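Local structure of putative uncharacterized protein (4GNX) at residues V298-A312 / Y337-A351. The protein binds single-stranded DNA as a zinc-containing, OB-fold subunit of replication protein A, consistent with the large subunit of that complex. Numbering follows the deposited sequence.
With ZN (zinc ion), chain I; nucleotides of chain G.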
loop_
_atom_site.group_PDB
_atom_site.type_symbol
_atom_site.label_atom_id
_atom_site.label_comp_id
_atom_site.label_asym_id
_atom_site.label_seq_id
_atom_site.Cartn_x
_atom_site.Cartn_y
_atom_site.Cartn_z
ATOM N N VAL C 298 -10.863 -11.266 6.228
ATOM C CA VAL C 298 -11.674 -11.917 7.229
ATOM C C VAL C 298 -11.398 -13.407 7.132
ATOM O O VAL C 298 -11.606 -14.021 6.094
ATOM C CB VAL C 298 -13.181 -11.583 7.126
ATOM C CG1 VAL C 298 -13.990 -12.472 8.060
ATOM C CG2 VAL C 298 -13.426 -10.124 7.478
ATOM N N VAL C 299 -10.900 -13.959 8.231
ATOM C CA VAL C 299 -10.605 -15.382 8.370
ATOM C C VAL C 299 -11.669 -16.129 9.199
ATOM O O VAL C 299 -11.877 -17.324 8.996
ATOM C CB VAL C 299 -9.209 -15.541 8.996
ATOM C CG1 VAL C 299 -9.112 -16.771 9.868
ATOM C CG2 VAL C 299 -8.150 -15.551 7.919
ATOM N N TYR C 300 -12.327 -15.438 10.131
ATOM C CA TYR C 300 -13.343 -16.068 10.992
ATOM C C TYR C 300 -14.327 -15.073 11.590
ATOM O O TYR C 300 -13.938 -13.987 12.025
ATOM C CB TYR C 300 -12.690 -16.860 12.138
ATOM C CG TYR C 300 -13.683 -17.592 13.038
ATOM C CD1 TYR C 300 -14.325 -18.756 12.598
ATOM C CD2 TYR C 300 -13.977 -17.128 14.323
ATOM C CE1 TYR C 300 -15.234 -19.433 13.400
ATOM C CE2 TYR C 300 -14.888 -17.799 15.132
ATOM C CZ TYR C 300 -15.515 -18.951 14.669
ATOM O OH TYR C 300 -16.421 -19.625 15.462
ATOM N N ILE C 301 -15.598 -15.474 11.606
ATOM C CA ILE C 301 -16.652 -14.763 12.339
ATOM C C ILE C 301 -17.197 -15.679 13.415
ATOM O O ILE C 301 -17.543 -16.823 13.145
ATOM C CB ILE C 301 -17.772 -14.282 11.404
ATOM C CG1 ILE C 301 -17.159 -13.458 10.263
ATOM C CG2 ILE C 301 -18.746 -13.415 12.175
ATOM C CD1 ILE C 301 -17.812 -13.635 8.913
ATOM N N LYS C 302 -17.217 -15.186 14.644
ATOM C CA LYS C 302 -17.700 -15.952 15.796
ATOM C C LYS C 302 -19.218 -16.116 15.717
ATOM O O LYS C 302 -19.953 -15.122 15.714
ATOM C CB LYS C 302 -17.292 -15.236 17.077
ATOM C CG LYS C 302 -17.936 -15.739 18.350
ATOM C CD LYS C 302 -17.526 -14.849 19.517
ATOM C CE LYS C 302 -17.665 -15.577 20.840
ATOM N NZ LYS C 302 -16.957 -14.871 21.941
ATOM N N GLN C 303 -19.676 -17.366 15.629
ATOM C CA GLN C 303 -21.103 -17.660 15.478
ATOM C C GLN C 303 -21.911 -17.289 16.719
ATOM O O GLN C 303 -22.864 -16.526 16.635
ATOM C CB GLN C 303 -21.336 -19.132 15.129
ATOM C CG GLN C 303 -20.543 -19.611 13.923
ATOM C CD GLN C 303 -21.309 -20.591 13.036
ATOM O OE1 GLN C 303 -22.326 -21.175 13.440
ATOM N NE2 GLN C 303 -20.818 -20.769 11.808
ATOM N N GLU C 304 -21.526 -17.838 17.863
ATOM C CA GLU C 304 -22.230 -17.582 19.108
ATOM C C GLU C 304 -22.193 -16.098 19.458
ATOM O O GLU C 304 -21.133 -15.454 19.395
ATOM C CB GLU C 304 -21.678 -18.433 20.256
ATOM C CG GLU C 304 -20.160 -18.422 20.408
ATOM C CD GLU C 304 -19.714 -18.398 21.864
ATOM O OE1 GLU C 304 -20.573 -18.194 22.755
ATOM O OE2 GLU C 304 -18.500 -18.568 22.120
ATOM N N ASN C 305 -23.378 -15.580 19.791
ATOM C CA ASN C 305 -23.585 -14.191 20.172
ATOM C C ASN C 305 -23.225 -13.162 19.091
ATOM O O ASN C 305 -22.700 -12.092 19.380
ATOM C CB ASN C 305 -22.863 -13.901 21.484
ATOM C CG ASN C 305 -23.479 -12.744 22.238
ATOM O OD1 ASN C 305 -22.807 -11.742 22.496
ATOM N ND2 ASN C 305 -24.773 -12.862 22.584
ATOM N N LEU C 306 -23.519 -13.495 17.842
ATOM C CA LEU C 306 -23.277 -12.600 16.708
ATOM C C LEU C 306 -24.168 -11.374 16.815
ATOM O O LEU C 306 -23.777 -10.267 16.460
ATOM C CB LEU C 306 -23.604 -13.328 15.406
ATOM C CG LEU C 306 -22.710 -13.191 14.176
ATOM C CD1 LEU C 306 -23.394 -13.878 13.014
ATOM C CD2 LEU C 306 -22.330 -11.758 13.801
ATOM N N TYR C 307 -25.389 -11.590 17.284
ATOM C CA TYR C 307 -26.340 -10.513 17.417
ATOM C C TYR C 307 -27.137 -10.607 18.710
ATOM O O TYR C 307 -27.262 -11.673 19.307
ATOM C CB TYR C 307 -27.268 -10.455 16.206
ATOM C CG TYR C 307 -27.954 -11.754 15.888
ATOM C CD1 TYR C 307 -29.035 -12.205 16.657
ATOM C CD2 TYR C 307 -27.539 -12.530 14.812
ATOM C CE1 TYR C 307 -29.680 -13.395 16.364
ATOM C CE2 TYR C 307 -28.183 -13.719 14.504
ATOM C CZ TYR C 307 -29.248 -14.143 15.287
ATOM O OH TYR C 307 -29.888 -15.317 14.996
ATOM N N TYR C 308 -27.635 -9.459 19.143
ATOM C CA TYR C 308 -28.425 -9.362 20.346
ATOM C C TYR C 308 -29.791 -8.843 19.961
ATOM O O TYR C 308 -29.956 -8.265 18.880
ATOM C CB TYR C 308 -27.753 -8.462 21.398
ATOM C CG TYR C 308 -27.716 -6.990 21.069
ATOM C CD1 TYR C 308 -28.587 -6.083 21.693
ATOM C CD2 TYR C 308 -26.804 -6.496 20.135
ATOM C CE1 TYR C 308 -28.555 -4.731 21.380
ATOM C CE2 TYR C 308 -26.762 -5.147 19.817
ATOM C CZ TYR C 308 -27.636 -4.276 20.435
ATOM O OH TYR C 308 -27.560 -2.959 20.090
ATOM N N THR C 309 -30.765 -9.096 20.832
ATOM C CA THR C 309 -32.128 -8.588 20.671
ATOM C C THR C 309 -32.216 -7.171 21.236
ATOM O O THR C 309 -31.979 -6.954 22.422
ATOM C CB THR C 309 -33.161 -9.476 21.397
ATOM O OG1 THR C 309 -32.878 -9.476 22.803
ATOM C CG2 THR C 309 -33.130 -10.903 20.881
ATOM N N ALA C 310 -32.577 -6.222 20.375
ATOM C CA ALA C 310 -32.536 -4.785 20.705
ATOM C C ALA C 310 -33.895 -4.069 20.700
ATOM O O ALA C 310 -34.873 -4.564 20.130
ATOM C CB ALA C 310 -31.544 -4.068 19.787
ATOM N N CYS C 311 -33.930 -2.887 21.320
ATOM C CA CYS C 311 -35.163 -2.133 21.551
ATOM C C CYS C 311 -35.756 -1.579 20.273
ATOM O O CYS C 311 -35.039 -0.996 19.456
ATOM C CB CYS C 311 -34.879 -0.988 22.518
ATOM S SG CYS C 311 -36.208 0.215 22.811
ATOM N N ALA C 312 -37.071 -1.740 20.123
ATOM C CA ALA C 312 -37.782 -1.285 18.922
ATOM C C ALA C 312 -38.116 0.220 18.913
ATOM O O ALA C 312 -38.899 0.688 18.078
ATOM C CB ALA C 312 -39.028 -2.131 18.694
ATOM N N TYR C 337 -42.316 -4.733 23.598
ATOM C CA TYR C 337 -42.758 -5.023 22.242
ATOM C C TYR C 337 -42.831 -6.541 22.052
ATOM O O TYR C 337 -42.031 -7.288 22.629
ATOM C CB TYR C 337 -41.764 -4.440 21.248
ATOM C CG TYR C 337 -41.476 -2.966 21.414
ATOM C CD1 TYR C 337 -40.534 -2.506 22.346
ATOM C CD2 TYR C 337 -42.124 -2.028 20.615
ATOM C CE1 TYR C 337 -40.268 -1.145 22.482
ATOM C CE2 TYR C 337 -41.865 -0.670 20.738
ATOM C CZ TYR C 337 -40.943 -0.232 21.667
ATOM O OH TYR C 337 -40.714 1.124 21.766
ATOM N N ALA C 338 -43.790 -6.994 21.241
ATOM C CA ALA C 338 -43.869 -8.404 20.825
ATOM C C ALA C 338 -42.621 -8.850 20.052
ATOM O O ALA C 338 -42.126 -9.972 20.240
ATOM C CB ALA C 338 -45.115 -8.650 19.992
ATOM N N THR C 339 -42.117 -7.960 19.198
ATOM C CA THR C 339 -40.989 -8.256 18.328
ATOM C C THR C 339 -39.759 -7.466 18.767
ATOM O O THR C 339 -39.866 -6.261 19.035
ATOM C CB THR C 339 -41.331 -7.900 16.866
ATOM O OG1 THR C 339 -42.581 -8.502 16.508
ATOM C CG2 THR C 339 -40.252 -8.378 15.896
ATOM N N PRO C 340 -38.589 -8.140 18.850
ATOM C CA PRO C 340 -37.349 -7.432 19.089
ATOM C C PRO C 340 -36.675 -7.081 17.772
ATOM O O PRO C 340 -36.922 -7.728 16.752
ATOM C CB PRO C 340 -36.510 -8.462 19.846
ATOM C CG PRO C 340 -36.962 -9.777 19.305
ATOM C CD PRO C 340 -38.365 -9.597 18.773
ATOM N N GLU C 341 -35.842 -6.048 17.802
ATOM C CA GLU C 341 -34.952 -5.734 16.695
ATOM C C GLU C 341 -33.662 -6.508 16.922
ATOM O O GLU C 341 -33.260 -6.736 18.063
ATOM C CB GLU C 341 -34.639 -4.237 16.668
ATOM C CG GLU C 341 -34.732 -3.602 15.284
ATOM C CD GLU C 341 -36.051 -2.878 15.084
ATOM O OE1 GLU C 341 -36.166 -1.722 15.559
ATOM O OE2 GLU C 341 -36.969 -3.468 14.462
ATOM N N TYR C 342 -33.008 -6.911 15.842
ATOM C CA TYR C 342 -31.747 -7.622 15.982
ATOM C C TYR C 342 -30.612 -6.768 15.480
ATOM O O TYR C 342 -30.645 -6.280 14.362
ATOM C CB TYR C 342 -31.793 -8.971 15.273
ATOM C CG TYR C 342 -32.830 -9.921 15.848
ATOM C CD1 TYR C 342 -34.085 -10.054 15.244
ATOM C CD2 TYR C 342 -32.564 -10.678 16.996
ATOM C CE1 TYR C 342 -35.041 -10.921 15.754
ATOM C CE2 TYR C 342 -33.515 -11.551 17.513
ATOM C CZ TYR C 342 -34.753 -11.666 16.889
ATOM O OH TYR C 342 -35.719 -12.520 17.390
ATOM N N ARG C 343 -29.627 -6.562 16.336
ATOM C CA ARG C 343 -28.462 -5.782 15.980
ATOM C C ARG C 343 -27.206 -6.637 16.103
ATOM O O ARG C 343 -27.147 -7.553 16.917
ATOM C CB ARG C 343 -28.347 -4.548 16.875
ATOM C CG ARG C 343 -29.400 -3.492 16.624
ATOM C CD ARG C 343 -29.027 -2.161 17.260
ATOM N NE ARG C 343 -28.193 -1.300 16.410
ATOM C CZ ARG C 343 -28.643 -0.548 15.402
ATOM N NH1 ARG C 343 -29.930 -0.537 15.064
ATOM N NH2 ARG C 343 -27.797 0.203 14.717
ATOM N N TYR C 344 -26.206 -6.329 15.292
ATOM C CA TYR C 344 -24.942 -7.057 15.332
ATOM C C TYR C 344 -24.050 -6.620 16.478
ATOM O O TYR C 344 -23.999 -5.443 16.842
ATOM C CB TYR C 344 -24.166 -6.914 14.015
ATOM C CG TYR C 344 -24.694 -7.760 12.867
ATOM C CD1 TYR C 344 -25.177 -7.168 11.695
ATOM C CD2 TYR C 344 -24.717 -9.150 12.952
ATOM C CE1 TYR C 344 -25.659 -7.934 10.644
ATOM C CE2 TYR C 344 -25.202 -9.918 11.905
ATOM C CZ TYR C 344 -25.670 -9.302 10.760
ATOM O OH TYR C 344 -26.149 -10.071 9.731
ATOM N N ILE C 345 -23.357 -7.605 17.036
ATOM C CA ILE C 345 -22.203 -7.393 17.910
ATOM C C ILE C 345 -21.062 -8.275 17.409
ATOM O O ILE C 345 -20.599 -9.186 18.084
ATOM C CB ILE C 345 -22.550 -7.646 19.388
ATOM C CG1 ILE C 345 -23.612 -8.759 19.504
ATOM C CG2 ILE C 345 -23.052 -6.349 19.992
ATOM C CD1 ILE C 345 -23.971 -9.204 20.913
ATOM N N LEU C 346 -20.624 -7.979 16.200
ATOM C CA LEU C 346 -19.717 -8.825 15.458
ATOM C C LEU C 346 -18.337 -8.993 16.097
ATOM O O LEU C 346 -17.665 -8.016 16.435
ATOM C CB LEU C 346 -19.546 -8.245 14.065
ATOM C CG LEU C 346 -18.650 -9.005 13.090
ATOM C CD1 LEU C 346 -19.541 -9.807 12.156
ATOM C CD2 LEU C 346 -17.810 -8.013 12.298
ATOM N N SER C 347 -17.915 -10.243 16.240
ATOM C CA SER C 347 -16.556 -10.536 16.658
ATOM C C SER C 347 -15.827 -11.261 15.531
ATOM O O SER C 347 -16.130 -12.425 15.233
ATOM C CB SER C 347 -16.566 -11.397 17.912
ATOM O OG SER C 347 -15.425 -11.129 18.697
ATOM N N THR C 348 -14.863 -10.589 14.898
ATOM C CA THR C 348 -14.215 -11.159 13.722
ATOM C C THR C 348 -12.698 -11.204 13.762
ATOM O O THR C 348 -12.060 -10.212 14.066
ATOM C CB THR C 348 -14.659 -10.436 12.443
ATOM O OG1 THR C 348 -14.136 -11.145 11.322
ATOM C CG2 THR C 348 -14.157 -8.994 12.407
ATOM N N ASN C 349 -12.133 -12.361 13.440
ATOM C CA ASN C 349 -10.684 -12.538 13.370
ATOM C C ASN C 349 -10.117 -12.276 11.962
ATOM O O ASN C 349 -10.460 -12.960 10.991
ATOM C CB ASN C 349 -10.302 -13.945 13.846
ATOM C CG ASN C 349 -8.800 -14.117 14.052
ATOM O OD1 ASN C 349 -8.175 -14.918 13.384
ATOM N ND2 ASN C 349 -8.223 -13.371 14.989
ATOM N N VAL C 350 -9.240 -11.281 11.859
ATOM C CA VAL C 350 -8.677 -10.877 10.576
ATOM C C VAL C 350 -7.183 -11.100 10.575
ATOM O O VAL C 350 -6.534 -10.980 11.616
ATOM C CB VAL C 350 -8.991 -9.399 10.217
ATOM C CG1 VAL C 350 -10.492 -9.137 10.284
ATOM C CG2 VAL C 350 -8.216 -8.419 11.093
ATOM N N ALA C 351 -6.642 -11.429 9.403
ATOM C CA ALA C 351 -5.214 -11.726 9.263
ATOM C C ALA C 351 -4.604 -11.026 8.069
ATOM O O ALA C 351 -5.298 -10.686 7.123
ATOM C CB ALA C 351 -4.999 -13.218 9.142
HETATM ZN ZN ZN I . -35.163 1.520 24.408
ATOM P P DT G 19 -15.577 -19.522 19.231
ATOM O OP1 DT G 19 -15.880 -18.781 17.982
ATOM O OP2 DT G 19 -16.375 -19.239 20.450
ATOM O "O5'" DT G 19 -15.783 -21.069 18.890
ATOM C "C5'" DT G 19 -14.680 -21.969 18.651
ATOM C "C4'" DT G 19 -14.146 -21.796 17.248
ATOM O "O4'" DT G 19 -13.170 -20.730 17.232
ATOM C "C3'" DT G 19 -13.399 -23.000 16.690
ATOM O "O3'" DT G 19 -13.393 -22.873 15.265
ATOM C "C2'" DT G 19 -12.000 -22.793 17.244
ATOM C "C1'" DT G 19 -11.850 -21.274 17.197
ATOM N N1 DT G 19 -11.079 -20.661 18.305
ATOM C C2 DT G 19 -10.609 -19.379 18.122
ATOM O O2 DT G 19 -10.781 -18.745 17.091
ATOM N N3 DT G 19 -9.921 -18.862 19.194
ATOM C C4 DT G 19 -9.666 -19.485 20.401
ATOM O O4 DT G 19 -9.034 -18.893 21.273
ATOM C C5 DT G 19 -10.192 -20.828 20.526
ATOM C C7 DT G 19 -9.966 -21.581 21.799
ATOM C C6 DT G 19 -10.866 -21.339 19.488
ATOM P P DT G 18 -11.307 -17.830 24.261
ATOM O OP1 DT G 18 -11.809 -18.786 25.284
ATOM O OP2 DT G 18 -9.844 -17.681 24.050
ATOM O "O5'" DT G 18 -11.975 -18.224 22.872
ATOM C "C5'" DT G 18 -13.364 -18.612 22.794
ATOM C "C4'" DT G 18 -14.030 -17.937 21.617
ATOM O "O4'" DT G 18 -13.934 -16.512 21.794
ATOM C "C3'" DT G 18 -13.383 -18.228 20.262
ATOM O "O3'" DT G 18 -14.011 -19.322 19.569
ATOM C "C2'" DT G 18 -13.482 -16.914 19.505
ATOM C "C1'" DT G 18 -13.868 -15.864 20.540
ATOM N N1 DT G 18 -12.937 -14.732 20.677
ATOM C C2 DT G 18 -13.459 -13.467 20.542
ATOM O O2 DT G 18 -14.633 -13.253 20.287
ATOM N N3 DT G 18 -12.550 -12.452 20.712
ATOM C C4 DT G 18 -11.207 -12.575 21.007
ATOM O O4 DT G 18 -10.514 -11.569 21.132
ATOM C C5 DT G 18 -10.728 -13.932 21.148
ATOM C C7 DT G 18 -9.283 -14.162 21.465
ATOM C C6 DT G 18 -11.608 -14.930 20.986
ATOM P P DT G 20 -12.770 -23.971 14.279
ATOM O OP1 DT G 20 -13.901 -24.787 13.766
ATOM O OP2 DT G 20 -11.637 -24.654 14.959
ATOM O "O5'" DT G 20 -12.168 -23.090 13.091
ATOM C "C5'" DT G 20 -12.925 -22.015 12.486
ATOM C "C4'" DT G 20 -12.246 -21.455 11.251
ATOM O "O4'" DT G 20 -11.453 -20.293 11.585
ATOM C "C3'" DT G 20 -11.328 -22.405 10.471
ATOM O "O3'" DT G 20 -11.800 -22.565 9.124
ATOM C "C2'" DT G 20 -9.971 -21.711 10.450
ATOM C "C1'" DT G 20 -10.077 -20.598 11.481
ATOM N N1 DT G 20 -9.592 -20.940 12.832
ATOM C C2 DT G 20 -9.644 -19.969 13.807
ATOM O O2 DT G 20 -10.051 -18.837 13.602
ATOM N N3 DT G 20 -9.192 -20.373 15.039
ATOM C C4 DT G 20 -8.709 -21.622 15.384
ATOM O O4 DT G 20 -8.332 -21.836 16.535
ATOM C C5 DT G 20 -8.691 -22.593 14.314
ATOM C C7 DT G 20 -8.184 -23.973 14.593
ATOM C C6 DT G 20 -9.126 -22.208 13.108
#
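Val299 and Tyr300 both give their backbone N-H to Asn349 O, a classic beta bulge in the antiparallel pairing of strands 298-301 and 341-351. The pairing breaks at a type II turn, Gln303 to Leu306, and resumes two residues out of step along 307-310. Tyr300 O takes two donors: Asn349 N at 2.8 Å, and Thr348 OG1 at 2.9 Å from above the carbonyl plane. Thr348 OG1 stands anti to its own N (chi1 -172°), which turns it to that oxygen. Ile301 CG2 and Leu306 CD2 both pack on Leu346 CD1, and Leu306 CD2 also meets Tyr344 CD2 at 3.6 Å, on the side covered by helix 374-381. On the other side, Tyr308 lays CE2 and CZ beside Arg343 CB, while its OH bonds to Asn317 O. Ala312 CB sits over the centre of the Tyr337 ring, 3.6 Å from its centroid. The DNA runs along the side of Tyr300 and Lys302 and on past Tyr308 and Arg343. Tyr300 OH donates to OP1 of DT19 of chain G at 2.7 Å. Ser347 OG donates to O2 of DT18 of chain G at 2.8 Å, and Lys302 NZ reaches the same O2 at 3.3 Å through an extended chain. Cys311 SG binds the zinc ion with Cys316, Cys330 and Cys333. This pair of strands thus joins the DNA-binding surface of an OB fold to its inserted zinc ribbon, as in the C-terminal domain of the RPA large subunit.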